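Local coordinates for protein Agap007691-pb (Anopheles gambiae, PDB 5C98) that has the fold of the serpin family of serine protease inhibitors, although its own function is not established, at residues E152-E157 with I322-L327; L181-N186 with D228-A233; A191-Q196 with V205-T210; L218-R223 with L243-T248. All blocks are in the same frame, centred on the assembly; numbering follows the deposited sequence. Where two conformers were deposited one is given.

Contact 1. Residues E152-E157 with I322-L327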
loop_
_atom_site.group_PDB
_atom_site.type_symbol
_atom_site.label_atom_id
_atom_site.label_comp_id
_atom_site.label_asym_id
_atom_site.label_seq_id
_atom_site.Cartn_x
_atom_site.Cartn_y
_atom_site.Cartn_z
ATOM N N GLU A 152 6.774 14.037 -0.049
ATOM C CA GLU A 152 7.205 15.272 0.592
ATOM C C GLU A 152 6.097 15.961 1.373
ATOM O O GLU A 152 6.392 16.854 2.174
ATOM C CB GLU A 152 7.774 16.242 -0.448
ATOM C CG GLU A 152 9.000 15.706 -1.179
ATOM C CD GLU A 152 10.216 15.577 -0.276
ATOM O OE1 GLU A 152 10.665 16.614 0.264
ATOM O OE2 GLU A 152 10.718 14.442 -0.103
ATOM N N ASP A 153 4.841 15.575 1.168
ATOM C CA ASP A 153 3.698 16.138 1.893
ATOM C C ASP A 153 2.825 14.971 2.343
ATOM O O ASP A 153 1.735 14.722 1.829
ATOM C CB ASP A 153 2.920 17.119 1.025
ATOM C CG ASP A 153 3.487 18.517 1.086
ATOM O OD1 ASP A 153 3.163 19.242 2.050
ATOM O OD2 ASP A 153 4.258 18.883 0.174
ATOM N N PHE A 154 3.331 14.242 3.324
ATOM C CA PHE A 154 2.680 13.011 3.738
ATOM C C PHE A 154 1.249 13.261 4.230
ATOM O O PHE A 154 0.339 12.480 3.926
ATOM C CB PHE A 154 3.560 12.337 4.805
ATOM C CG PHE A 154 3.136 10.949 5.127
ATOM C CD1 PHE A 154 2.068 10.737 5.956
ATOM C CD2 PHE A 154 3.786 9.850 4.592
ATOM C CE1 PHE A 154 1.629 9.473 6.239
ATOM C CE2 PHE A 154 3.350 8.567 4.909
ATOM C CZ PHE A 154 2.281 8.392 5.719
ATOM N N ILE A 155 1.036 14.313 5.032
ATOM C CA ILE A 155 -0.269 14.612 5.620
ATOM C C ILE A 155 -0.443 16.121 5.634
ATOM O O ILE A 155 0.515 16.884 5.493
ATOM C CB ILE A 155 -0.516 14.085 7.066
ATOM C CG1 ILE A 155 0.690 14.368 7.964
ATOM C CG2 ILE A 155 -0.917 12.600 7.079
ATOM C CD1 ILE A 155 0.320 14.410 9.438
ATOM N N GLY A 156 -1.700 16.533 5.794
ATOM C CA GLY A 156 -2.037 17.905 6.095
ATOM C C GLY A 156 -2.385 18.049 7.570
ATOM O O GLY A 156 -2.591 17.080 8.295
ATOM N N GLU A 157 -2.437 19.302 8.013
ATOM C CA GLU A 157 -2.774 19.559 9.407
ATOM C C GLU A 157 -4.136 18.985 9.772
ATOM O O GLU A 157 -4.341 18.542 10.911
ATOM C CB GLU A 157 -2.726 21.057 9.681
ATOM C CG GLU A 157 -1.325 21.570 9.959
ATOM C CD GLU A 157 -0.576 22.027 8.716
ATOM O OE1 GLU A 157 -0.993 21.687 7.581
ATOM O OE2 GLU A 157 0.437 22.743 8.878
ATOM N N ILE A 322 -3.209 6.827 9.138
ATOM C CA ILE A 322 -3.137 7.290 7.760
ATOM C C ILE A 322 -2.000 6.570 7.055
ATOM O O ILE A 322 -0.910 6.418 7.616
ATOM C CB ILE A 322 -2.917 8.817 7.699
ATOM C CG1 ILE A 322 -4.094 9.565 8.344
ATOM C CG2 ILE A 322 -2.712 9.273 6.269
ATOM C CD1 ILE A 322 -5.432 9.343 7.695
ATOM N N GLN A 323 -2.249 6.178 5.814
ATOM C CA GLN A 323 -1.240 5.596 4.940
ATOM C C GLN A 323 -1.043 6.469 3.712
ATOM O O GLN A 323 -1.981 7.088 3.211
ATOM C CB GLN A 323 -1.618 4.189 4.491
ATOM C CG GLN A 323 -0.585 3.494 3.647
ATOM C CD GLN A 323 -0.890 2.024 3.440
ATOM O OE1 GLN A 323 -1.801 1.650 2.699
ATOM N NE2 GLN A 323 -0.125 1.172 4.104
ATOM N N HIS A 324 0.192 6.521 3.210
ATOM C CA HIS A 324 0.508 7.224 1.974
ATOM C C HIS A 324 1.447 6.350 1.173
ATOM O O HIS A 324 2.468 5.885 1.693
ATOM C CB HIS A 324 1.157 8.580 2.283
ATOM C CG HIS A 324 0.871 9.647 1.277
ATOM N ND1 HIS A 324 0.583 10.948 1.643
ATOM C CD2 HIS A 324 0.868 9.633 -0.075
ATOM C CE1 HIS A 324 0.409 11.680 0.560
ATOM N NE2 HIS A 324 0.572 10.909 -0.501
ATOM N N CYS A 325 1.062 6.060 -0.063
ATOM C CA CYS A 325 1.805 5.146 -0.904
ATOM C C CYS A 325 2.243 5.836 -2.177
ATOM O O CYS A 325 1.584 6.759 -2.662
ATOM C CB CYS A 325 0.959 3.950 -1.284
ATOM S SG CYS A 325 0.652 2.808 0.113
ATOM N N TYR A 326 3.340 5.349 -2.735
ATOM C CA TYR A 326 3.918 5.887 -3.952
ATOM C C TYR A 326 4.392 4.758 -4.855
ATOM O O TYR A 326 4.958 3.767 -4.379
ATOM C CB TYR A 326 5.127 6.751 -3.604
ATOM C CG TYR A 326 5.934 7.251 -4.805
ATOM C CD1 TYR A 326 5.518 8.348 -5.536
ATOM C CD2 TYR A 326 7.093 6.600 -5.199
ATOM C CE1 TYR A 326 6.257 8.808 -6.663
ATOM C CE2 TYR A 326 7.834 7.040 -6.312
ATOM C CZ TYR A 326 7.423 8.149 -7.015
ATOM O OH TYR A 326 8.161 8.609 -8.112
ATOM N N LEU A 327 4.170 4.939 -6.153
ATOM C CA LEU A 327 4.678 4.085 -7.219
ATOM C C LEU A 327 4.820 4.942 -8.466
ATOM O O LEU A 327 3.948 5.759 -8.747
ATOM C CB LEU A 327 3.681 2.958 -7.529
ATOM C CG LEU A 327 3.973 2.123 -8.775
ATOM C CD1 LEU A 327 5.244 1.267 -8.610
ATOM C CD2 LEU A 327 2.806 1.238 -9.084
#
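His324 ND1 donates a hydrogen bond to the carbonyl oxygen of Phe154, 2.8 Å from ND1 to O, with an N-H...O angle of 158°. The oxygen lies in the plane of the imidazole, so the ring uses its ND1-H directly, and the bond fixes the turn of the ring about CB-CG. The neighbouring His324 CE1 lies 3.6 Å from Asp153 O, a looser approach than the ND1 bond. While the histidine reaches toward the loop backbone, the phenylalanine slides past it in the opposite direction. Phe154 holds CG anti to its backbone N (chi1 -169°), and its ring presents one face to His324 CB, which sits toward the rim, 3.4 Å from Phe154 CE2. This CH-pi contact merges into an edge-to-face pair in which the imidazole edge addresses the phenyl face, with the planes at 54°. The far end of the same ring brings CE1 to 4.3 Å from Ile322 CG2. That methyl also meets Ile155 CG2 at 3.9 Å, the two isoleucines crossing obliquely. One polar bond and a small apolar patch thus fasten an irregular segment to a regular strand. The loop is further tied to the helix it follows, helix 133-146, through Ile155 N to Asn141 and the stacking of Phe154 on Tyr144. By family topology this is helix F, lying over sheet A, where strand 320-328 runs between strands 169-177 and 270-287.

Contact 2. Residues L181-N186 with D228-A233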
loop_
_atom_site.group_PDB
_atom_site.type_symbol
_atom_site.label_atom_id
_atom_site.label_comp_id
_atom_site.label_asym_id
_atom_site.label_seq_id
_atom_site.Cartn_x
_atom_site.Cartn_y
_atom_site.Cartn_z
ATOM N N LEU A 181 11.587 -0.138 -13.334
ATOM C CA LEU A 181 11.222 -1.293 -14.139
ATOM C C LEU A 181 12.452 -1.878 -14.807
ATOM O O LEU A 181 13.379 -1.162 -15.192
ATOM C CB LEU A 181 10.272 -0.892 -15.266
ATOM C CG LEU A 181 8.812 -0.718 -14.904
ATOM C CD1 LEU A 181 8.008 -0.323 -16.147
ATOM C CD2 LEU A 181 8.208 -1.955 -14.238
ATOM N N ALA A 182 12.428 -3.198 -14.978
ATOM C CA ALA A 182 13.478 -3.890 -15.710
ATOM C C ALA A 182 13.190 -3.958 -17.197
ATOM O O ALA A 182 14.055 -4.382 -17.971
ATOM C CB ALA A 182 13.641 -5.314 -15.169
ATOM N N ILE A 183 12.007 -3.574 -17.605
ATOM C CA ILE A 183 11.656 -3.541 -19.020
ATOM C C ILE A 183 12.243 -2.289 -19.639
ATOM O O ILE A 183 12.160 -1.198 -19.064
ATOM C CB ILE A 183 10.130 -3.560 -19.156
ATOM C CG1 ILE A 183 9.599 -4.903 -18.695
ATOM C CG2 ILE A 183 9.688 -3.287 -20.612
ATOM C CD1 ILE A 183 8.136 -4.920 -18.530
ATOM N N ARG A 184 12.822 -2.449 -20.834
ATOM C CA ARG A 184 13.456 -1.359 -21.567
ATOM C C ARG A 184 12.419 -0.676 -22.448
ATOM O O ARG A 184 12.117 -1.151 -23.544
ATOM C CB ARG A 184 14.620 -1.891 -22.396
ATOM N N PHE A 185 11.880 0.441 -21.969
ATOM C CA PHE A 185 11.111 1.364 -22.795
ATOM C C PHE A 185 12.058 2.427 -23.335
ATOM O O PHE A 185 12.908 2.934 -22.600
ATOM C CB PHE A 185 10.013 2.056 -21.974
ATOM C CG PHE A 185 8.857 1.159 -21.590
ATOM C CD1 PHE A 185 7.848 0.893 -22.489
ATOM C CD2 PHE A 185 8.771 0.601 -20.328
ATOM C CE1 PHE A 185 6.784 0.083 -22.147
ATOM C CE2 PHE A 185 7.710 -0.199 -19.981
ATOM C CZ PHE A 185 6.718 -0.462 -20.890
ATOM N N ASN A 186 11.910 2.766 -24.619
ATOM C CA ASN A 186 12.770 3.748 -25.236
ATOM C C ASN A 186 12.072 5.096 -25.270
ATOM O O ASN A 186 10.980 5.204 -25.845
ATOM C CB ASN A 186 13.126 3.308 -26.642
ATOM C CG ASN A 186 14.415 3.909 -27.103
ATOM O OD1 ASN A 186 14.415 4.987 -27.686
ATOM N ND2 ASN A 186 15.520 3.235 -26.821
ATOM N N ASP A 228 3.061 -9.442 -16.325
ATOM C CA ASP A 228 3.831 -9.269 -15.089
ATOM C C ASP A 228 5.119 -8.552 -15.470
ATOM O O ASP A 228 5.972 -9.120 -16.160
ATOM C CB ASP A 228 4.099 -10.614 -14.415
ATOM C CG ASP A 228 4.212 -10.508 -12.903
ATOM O OD1 ASP A 228 4.365 -9.375 -12.372
ATOM O OD2 ASP A 228 4.150 -11.570 -12.242
ATOM N N MET A 229 5.228 -7.285 -15.062
ATOM C CA MET A 229 6.289 -6.383 -15.479
ATOM C C MET A 229 7.329 -6.309 -14.372
ATOM O O MET A 229 7.075 -5.674 -13.336
ATOM C CB MET A 229 5.714 -4.998 -15.740
ATOM C CG MET A 229 4.820 -4.982 -16.974
ATOM S SD MET A 229 4.197 -3.351 -17.334
ATOM C CE MET A 229 5.704 -2.442 -17.653
ATOM N N PRO A 230 8.485 -6.926 -14.520
ATOM C CA PRO A 230 9.426 -6.960 -13.400
ATOM C C PRO A 230 10.134 -5.640 -13.171
ATOM O O PRO A 230 10.428 -4.881 -14.090
ATOM C CB PRO A 230 10.454 -8.021 -13.823
ATOM C CG PRO A 230 10.392 -8.033 -15.305
ATOM C CD PRO A 230 8.965 -7.688 -15.684
ATOM N N PHE A 231 10.463 -5.406 -11.912
ATOM C CA PHE A 231 11.427 -4.387 -11.535
ATOM C C PHE A 231 12.838 -4.961 -11.536
ATOM O O PHE A 231 13.054 -6.161 -11.710
ATOM C CB PHE A 231 11.045 -3.829 -10.161
ATOM C CG PHE A 231 9.676 -3.180 -10.129
ATOM C CD1 PHE A 231 9.506 -1.887 -10.630
ATOM C CD2 PHE A 231 8.566 -3.845 -9.629
ATOM C CE1 PHE A 231 8.260 -1.281 -10.614
ATOM C CE2 PHE A 231 7.342 -3.233 -9.599
ATOM C CZ PHE A 231 7.186 -1.954 -10.101
ATOM N N ASP A 232 13.812 -4.063 -11.372
ATOM C CA ASP A 232 15.224 -4.422 -11.332
ATOM C C ASP A 232 15.446 -5.678 -10.505
ATOM O O ASP A 232 14.868 -5.842 -9.433
ATOM C CB ASP A 232 16.005 -3.260 -10.712
ATOM C CG ASP A 232 17.504 -3.491 -10.727
ATOM O OD1 ASP A 232 17.997 -4.253 -9.865
ATOM O OD2 ASP A 232 18.186 -2.914 -11.601
ATOM N N ALA A 233 16.309 -6.560 -11.013
ATOM C CA ALA A 233 16.472 -7.892 -10.439
ATOM C C ALA A 233 16.777 -7.838 -8.947
ATOM O O ALA A 233 16.297 -8.676 -8.177
ATOM C CB ALA A 233 17.610 -8.608 -11.168
#
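Met229 CE is the meeting point of three side chains from 181-186, in the connection that in serpins leads from strand 3 of sheet A to strand 4 of sheet C and here passes the end of a sheet B strand. Leu181 CD1 presses on Met229 CE at 3.5 Å, tighter than ordinary van der Waals contact, and Ile183 CD1 reaches the same methyl at 3.6 Å, crossing the thioether chain at about a right angle. Phe185 offers its ring edge, with CE2 3.8 Å from Met229 CE. The methionine chain is extended as far as SD and then bends (chi3 62°), which turns the methyl toward this group. Leu276 and Leu278 of strand 270-287 also pack on Met229, and Leu276 touches Ile183 and Phe185 as well.

What positions these side chains is the backbone. Ala182 N donates to Pro230 O over 2.8 Å, nearly straight at 170°, beside a single bridge between Leu181 and Phe231. A further backbone bond joins Asp232 to Pro180, just before the loop segment. Ala182 CB lies 3.6 Å from Phe231 O, while Leu181 CD2 comes obliquely to Phe231 CE1 at 3.7 Å.

Contact 3. Residues A191-Q196 with V205-T210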
loop_
_atom_site.group_PDB
_atom_site.type_symbol
_atom_site.label_atom_id
_atom_site.label_comp_id
_atom_site.label_asym_id
_atom_site.label_seq_id
_atom_site.Cartn_x
_atom_site.Cartn_y
_atom_site.Cartn_z
ATOM N N ALA A 191 5.172 8.843 -26.744
ATOM C CA ALA A 191 4.418 9.862 -27.453
ATOM C C ALA A 191 3.120 10.125 -26.712
ATOM O O ALA A 191 2.688 9.328 -25.866
ATOM C CB ALA A 191 4.106 9.425 -28.890
ATOM N N LEU A 192 2.490 11.242 -27.052
ATOM C CA LEU A 192 1.181 11.560 -26.504
ATOM C C LEU A 192 0.151 10.668 -27.168
ATOM O O LEU A 192 -0.031 10.712 -28.391
ATOM C CB LEU A 192 0.840 13.029 -26.739
ATOM C CG LEU A 192 1.609 14.089 -25.956
ATOM C CD1 LEU A 192 1.111 15.471 -26.400
ATOM C CD2 LEU A 192 1.451 13.903 -24.451
ATOM N N GLU A 193 -0.508 9.838 -26.370
ATOM C CA GLU A 193 -1.535 8.955 -26.874
ATOM C C GLU A 193 -2.755 9.044 -25.977
ATOM O O GLU A 193 -2.653 9.307 -24.770
ATOM C CB GLU A 193 -1.049 7.498 -26.963
ATOM C CG GLU A 193 0.162 7.325 -27.864
ATOM C CD GLU A 193 0.501 5.879 -28.181
ATOM O OE1 GLU A 193 -0.405 5.017 -28.158
ATOM O OE2 GLU A 193 1.686 5.604 -28.483
ATOM N N LEU A 194 -3.905 8.764 -26.570
ATOM C CA LEU A 194 -5.139 8.758 -25.818
ATOM C C LEU A 194 -5.071 7.713 -24.703
ATOM O O LEU A 194 -4.561 6.597 -24.882
ATOM C CB LEU A 194 -6.296 8.435 -26.768
ATOM C CG LEU A 194 -7.680 8.360 -26.142
ATOM C CD1 LEU A 194 -8.711 8.828 -27.179
ATOM C CD2 LEU A 194 -8.000 6.961 -25.666
ATOM N N PHE A 195 -5.590 8.074 -23.539
ATOM C CA PHE A 195 -5.874 7.107 -22.482
ATOM C C PHE A 195 -7.309 7.354 -22.051
ATOM O O PHE A 195 -7.708 8.502 -21.855
ATOM C CB PHE A 195 -4.917 7.289 -21.285
ATOM C CG PHE A 195 -5.073 6.245 -20.219
ATOM C CD1 PHE A 195 -5.987 6.416 -19.216
ATOM C CD2 PHE A 195 -4.294 5.099 -20.217
ATOM C CE1 PHE A 195 -6.155 5.462 -18.230
ATOM C CE2 PHE A 195 -4.461 4.142 -19.236
ATOM C CZ PHE A 195 -5.370 4.324 -18.253
ATOM N N GLN A 196 -8.095 6.294 -21.918
ATOM C CA GLN A 196 -9.535 6.423 -21.675
ATOM C C GLN A 196 -9.786 6.627 -20.185
ATOM O O GLN A 196 -10.342 5.779 -19.495
ATOM C CB GLN A 196 -10.300 5.204 -22.199
ATOM C CG GLN A 196 -10.218 4.954 -23.683
ATOM C CD GLN A 196 -11.291 3.996 -24.208
ATOM O OE1 GLN A 196 -12.117 3.455 -23.452
ATOM N NE2 GLN A 196 -11.292 3.803 -25.521
ATOM N N VAL A 205 -1.890 11.565 -23.043
ATOM C CA VAL A 205 -0.799 11.630 -22.077
ATOM C C VAL A 205 0.405 10.863 -22.603
ATOM O O VAL A 205 0.300 9.997 -23.482
ATOM C CB VAL A 205 -1.193 11.080 -20.698
ATOM C CG1 VAL A 205 -2.269 11.948 -20.064
ATOM C CG2 VAL A 205 -1.653 9.636 -20.827
ATOM N N SER A 206 1.563 11.188 -22.044
ATOM C CA SER A 206 2.794 10.498 -22.404
ATOM C C SER A 206 2.626 8.999 -22.202
ATOM O O SER A 206 2.316 8.546 -21.089
ATOM C CB SER A 206 3.926 11.023 -21.531
ATOM O OG SER A 206 5.181 10.568 -21.993
ATOM N N THR A 207 2.835 8.234 -23.280
ATOM C CA THR A 207 2.596 6.798 -23.293
ATOM C C THR A 207 3.842 6.096 -23.800
ATOM O O THR A 207 4.350 6.427 -24.876
ATOM C CB THR A 207 1.390 6.477 -24.172
ATOM O OG1 THR A 207 0.216 7.070 -23.608
ATOM C CG2 THR A 207 1.171 4.984 -24.301
ATOM N N MET A 208 4.348 5.166 -23.008
ATOM C CA MET A 208 5.554 4.418 -23.326
ATOM C C MET A 208 5.217 3.232 -24.218
ATOM O O MET A 208 4.108 2.696 -24.171
ATOM C CB MET A 208 6.195 3.888 -22.043
ATOM C CG MET A 208 6.545 4.951 -21.029
ATOM S SD MET A 208 7.562 4.321 -19.669
ATOM C CE MET A 208 6.403 3.186 -18.910
ATOM N N HIS A 209 6.187 2.818 -25.034
ATOM C CA HIS A 209 5.973 1.739 -25.994
ATOM C C HIS A 209 7.254 0.941 -26.125
ATOM O O HIS A 209 8.325 1.529 -26.316
ATOM C CB HIS A 209 5.649 2.325 -27.368
ATOM C CG HIS A 209 5.253 1.314 -28.401
ATOM N ND1 HIS A 209 5.086 1.645 -29.729
ATOM C CD2 HIS A 209 4.937 0.000 -28.299
ATOM C CE1 HIS A 209 4.709 0.574 -30.406
ATOM N NE2 HIS A 209 4.613 -0.439 -29.562
ATOM N N THR A 210 7.141 -0.382 -26.076
ATOM C CA THR A 210 8.298 -1.216 -26.361
ATOM C C THR A 210 7.829 -2.591 -26.801
ATOM O O THR A 210 6.644 -2.938 -26.739
ATOM C CB THR A 210 9.252 -1.284 -25.159
ATOM O OG1 THR A 210 10.529 -1.742 -25.602
ATOM C CG2 THR A 210 8.722 -2.215 -24.077
HETATM O O HOH W 1 -2.245 5.729 -23.448
#
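Glu193 and Thr207 meet through matching first torsions: Glu193 CG (chi1 -59°) and Thr207 OG1 (chi1 -64°) each stand anti to their own carbonyl carbon, beside the backbone N. The two residues share one face of an antiparallel beta hairpin, by family topology strands 4 and 3 of serpin sheet C. Their side chains cross at about a right angle, with Glu193 CB 3.6 Å from Thr207 OG1 and the extended remainder of the glutamate carrying CD to 4.0 Å from Thr207 CG2. Glu193 OE1 forms a salt bridge with Lys277 of strand 270-287.

The hairpin rests on two hydrogen-bonded pairs, Ala191 with Thr207 and Glu193 with Val205, each closed by two N-H...O bonds; the shortest runs from Thr207 N to Ala191 O, 2.8 Å. Between them, Leu192 and Ser206 form the non-hydrogen-bonded pair on the other face. The axes of the short segments 191-194 and 205-210 lie 103° apart in direction, far from antiparallel, consistent with a strongly twisted hairpin. Val205 O is held by two donors from opposite faces of its carbonyl plane: Glu193 N at 3.0 Å, across the strands, and Thr207 OG1 at 2.9 Å, from within its own strand. The threonine hydroxyl is thus a second donor to a carbonyl already bonded across the strands. Two residues on from Glu193, Phe195 CB touches Val205 CG2, and the Phe195 ring goes on to meet Phe372 edge-to-face. A water molecule bridges the two segments, donating to Leu194 O at 2.9 Å and to Thr207 OG1 at 2.8 Å.

Contact 4. Residues L218-R223 with L243-T248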
loop_
_atom_site.group_PDB
_atom_site.type_symbol
_atom_site.label_atom_id
_atom_site.label_comp_id
_atom_site.label_asym_id
_atom_site.label_seq_id
_atom_site.Cartn_x
_atom_site.Cartn_y
_atom_site.Cartn_z
ATOM N N LEU A 218 -3.934 -14.455 -20.956
ATOM C CA LEU A 218 -5.316 -14.039 -20.928
ATOM C C LEU A 218 -5.981 -14.697 -19.734
ATOM O O LEU A 218 -5.592 -15.788 -19.309
ATOM C CB LEU A 218 -6.027 -14.496 -22.198
ATOM C CG LEU A 218 -5.512 -13.995 -23.538
ATOM C CD1 LEU A 218 -6.396 -14.519 -24.688
ATOM C CD2 LEU A 218 -5.468 -12.487 -23.551
ATOM N N HIS A 219 -6.989 -14.033 -19.177
ATOM C CA HIS A 219 -7.800 -14.640 -18.120
ATOM C C HIS A 219 -9.262 -14.425 -18.496
ATOM O O HIS A 219 -9.842 -13.367 -18.234
ATOM C CB HIS A 219 -7.473 -14.131 -16.715
ATOM C CG HIS A 219 -7.943 -15.064 -15.649
ATOM N ND1 HIS A 219 -9.271 -15.396 -15.488
ATOM C CD2 HIS A 219 -7.261 -15.789 -14.731
ATOM C CE1 HIS A 219 -9.389 -16.264 -14.499
ATOM N NE2 HIS A 219 -8.183 -16.522 -14.025
ATOM N N ASN A 220 -9.867 -15.421 -19.149
ATOM C CA ASN A 220 -11.199 -15.196 -19.690
ATOM C C ASN A 220 -12.233 -15.094 -18.578
ATOM O O ASN A 220 -13.217 -14.376 -18.733
ATOM C CB ASN A 220 -11.601 -16.268 -20.715
ATOM C CG ASN A 220 -10.941 -16.091 -22.081
ATOM O OD1 ASN A 220 -10.390 -15.040 -22.424
ATOM N ND2 ASN A 220 -11.033 -17.138 -22.891
ATOM N N GLU A 221 -12.032 -15.768 -17.448
ATOM C CA GLU A 221 -13.029 -15.698 -16.379
ATOM C C GLU A 221 -13.019 -14.338 -15.689
ATOM O O GLU A 221 -14.077 -13.784 -15.382
ATOM C CB GLU A 221 -12.805 -16.815 -15.363
ATOM N N LEU A 222 -11.834 -13.776 -15.437
ATOM C CA LEU A 222 -11.720 -12.440 -14.867
ATOM C C LEU A 222 -11.975 -11.357 -15.905
ATOM O O LEU A 222 -12.266 -10.213 -15.536
ATOM C CB LEU A 222 -10.311 -12.281 -14.316
ATOM C CG LEU A 222 -9.977 -11.278 -13.220
ATOM C CD1 LEU A 222 -11.038 -11.176 -12.145
ATOM C CD2 LEU A 222 -8.672 -11.721 -12.592
ATOM N N ARG A 223 -11.913 -11.713 -17.186
ATOM C CA ARG A 223 -12.128 -10.804 -18.305
ATOM C C ARG A 223 -11.025 -9.756 -18.387
ATOM O O ARG A 223 -11.296 -8.561 -18.492
ATOM C CB ARG A 223 -13.508 -10.127 -18.287
ATOM C CG ARG A 223 -14.684 -11.022 -17.958
ATOM C CD ARG A 223 -14.860 -12.075 -18.999
ATOM N NE ARG A 223 -15.303 -11.590 -20.298
ATOM C CZ ARG A 223 -15.158 -12.292 -21.418
ATOM N NH1 ARG A 223 -14.591 -13.501 -21.387
ATOM N NH2 ARG A 223 -15.570 -11.791 -22.573
ATOM N N LEU A 243 -5.556 -5.627 -17.232
ATOM C CA LEU A 243 -6.210 -4.714 -18.159
ATOM C C LEU A 243 -7.522 -5.337 -18.605
ATOM O O LEU A 243 -7.512 -6.339 -19.337
ATOM C CB LEU A 243 -5.289 -4.488 -19.360
ATOM C CG LEU A 243 -5.825 -3.616 -20.480
ATOM C CD1 LEU A 243 -6.001 -2.177 -20.043
ATOM C CD2 LEU A 243 -4.880 -3.671 -21.693
ATOM N N PRO A 244 -8.655 -4.801 -18.194
ATOM C CA PRO A 244 -9.937 -5.401 -18.571
ATOM C C PRO A 244 -10.093 -5.513 -20.075
ATOM O O PRO A 244 -9.660 -4.639 -20.827
ATOM C CB PRO A 244 -10.971 -4.436 -17.980
ATOM C CG PRO A 244 -10.257 -3.766 -16.837
ATOM C CD PRO A 244 -8.823 -3.635 -17.300
ATOM N N TYR A 245 -10.733 -6.587 -20.518
ATOM C CA TYR A 245 -11.091 -6.679 -21.919
ATOM C C TYR A 245 -12.009 -5.514 -22.282
ATOM O O TYR A 245 -12.699 -4.951 -21.430
ATOM C CB TYR A 245 -11.886 -7.963 -22.168
ATOM C CG TYR A 245 -11.115 -9.265 -22.019
ATOM C CD1 TYR A 245 -9.737 -9.294 -22.049
ATOM C CD2 TYR A 245 -11.787 -10.466 -21.932
ATOM C CE1 TYR A 245 -9.043 -10.490 -21.937
ATOM C CE2 TYR A 245 -11.118 -11.652 -21.827
ATOM C CZ TYR A 245 -9.746 -11.663 -21.845
ATOM O OH TYR A 245 -9.054 -12.863 -21.737
ATOM N N ASP A 246 -12.046 -5.172 -23.567
ATOM C CA ASP A 246 -13.057 -4.239 -24.049
ATOM C C ASP A 246 -14.445 -4.711 -23.639
ATOM O O ASP A 246 -14.719 -5.912 -23.579
ATOM C CB ASP A 246 -12.997 -4.139 -25.565
ATOM C CG ASP A 246 -11.781 -3.373 -26.028
ATOM O OD1 ASP A 246 -11.713 -2.159 -25.746
ATOM O OD2 ASP A 246 -10.887 -3.983 -26.635
ATOM N N GLY A 247 -15.320 -3.750 -23.351
ATOM C CA GLY A 247 -16.663 -4.033 -22.898
ATOM C C GLY A 247 -16.774 -4.452 -21.451
ATOM O O GLY A 247 -17.854 -4.878 -21.024
ATOM N N THR A 248 -15.684 -4.379 -20.689
ATOM C CA THR A 248 -15.680 -4.750 -19.284
ATOM C C THR A 248 -15.123 -3.591 -18.482
ATOM O O THR A 248 -14.088 -3.023 -18.835
ATOM C CB THR A 248 -14.799 -5.980 -19.054
ATOM O OG1 THR A 248 -15.231 -7.035 -19.921
ATOM C CG2 THR A 248 -14.865 -6.448 -17.618
#
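Tyr245 and Arg223 bury most of the surface here, with Thr248 a smaller third. Tyr245 begins a type II beta turn ending at Thr248, where strand 237-244 of the serpin sheet B region gives way to helix 250-256; Arg223 belongs to the short connection between strands 204-219 and 224-230. The two are joined by backbone first: Tyr245 N donates to Arg223 O over 2.9 Å, almost straight at 171°, although it stands above the carbonyl plane.

The tyrosine ring then lies against the connection, one face covered at its centre by Arg223 C. Arg223 bends at chi2 and chi3 and curls round the ring, bringing CZ to 3.9 Å from Tyr245 CD2. The guanidinium sets its face against the ring edge, the planes 84° apart, so this is an edge approach and not a cation lying over the pi face. Farther back on the same side chain, Arg223 CB rests 3.9 Å from Thr248 OG1. The turn itself is closed by Thr248 N to Tyr245 O.

In the connection, Leu222 N donates to His219 ND1 across 3.0 Å, while His219 NE2 bonds Gln264 of helix 259-268. The hydroxyl end of the tyrosine reaches the end of strand 204-219 and the start of the connection: it lies 3.5 Å from Leu218 CB and donates a short bond to Asn220, 2.6 Å from Tyr245 OH to Asn220 OD1.

Read from the N terminus, contact 1 opens first, in the loop after helix 133-146, and closes last, at strand 320-328; the other three lie within its long span. Contact 2 opens next at 181-186, and contact 3 closes its short hairpin inside contact 2. Contact 4 opens at 218-223, before contact 2 closes at 228-233, and closes later, at 243-248, so these two cross, whereas contacts 3 and 4 follow in series along strand 204-219. Contacts 2 and 3 touch directly, Arg184 O lying 2.7 Å from Thr210 OG1, a probable hydrogen bond. Leu327 CD1 packs 4.0 Å from Phe231 CZ, joining contact 1 to contact 2, a sheet A strand to the loop that leaves a sheet B strand.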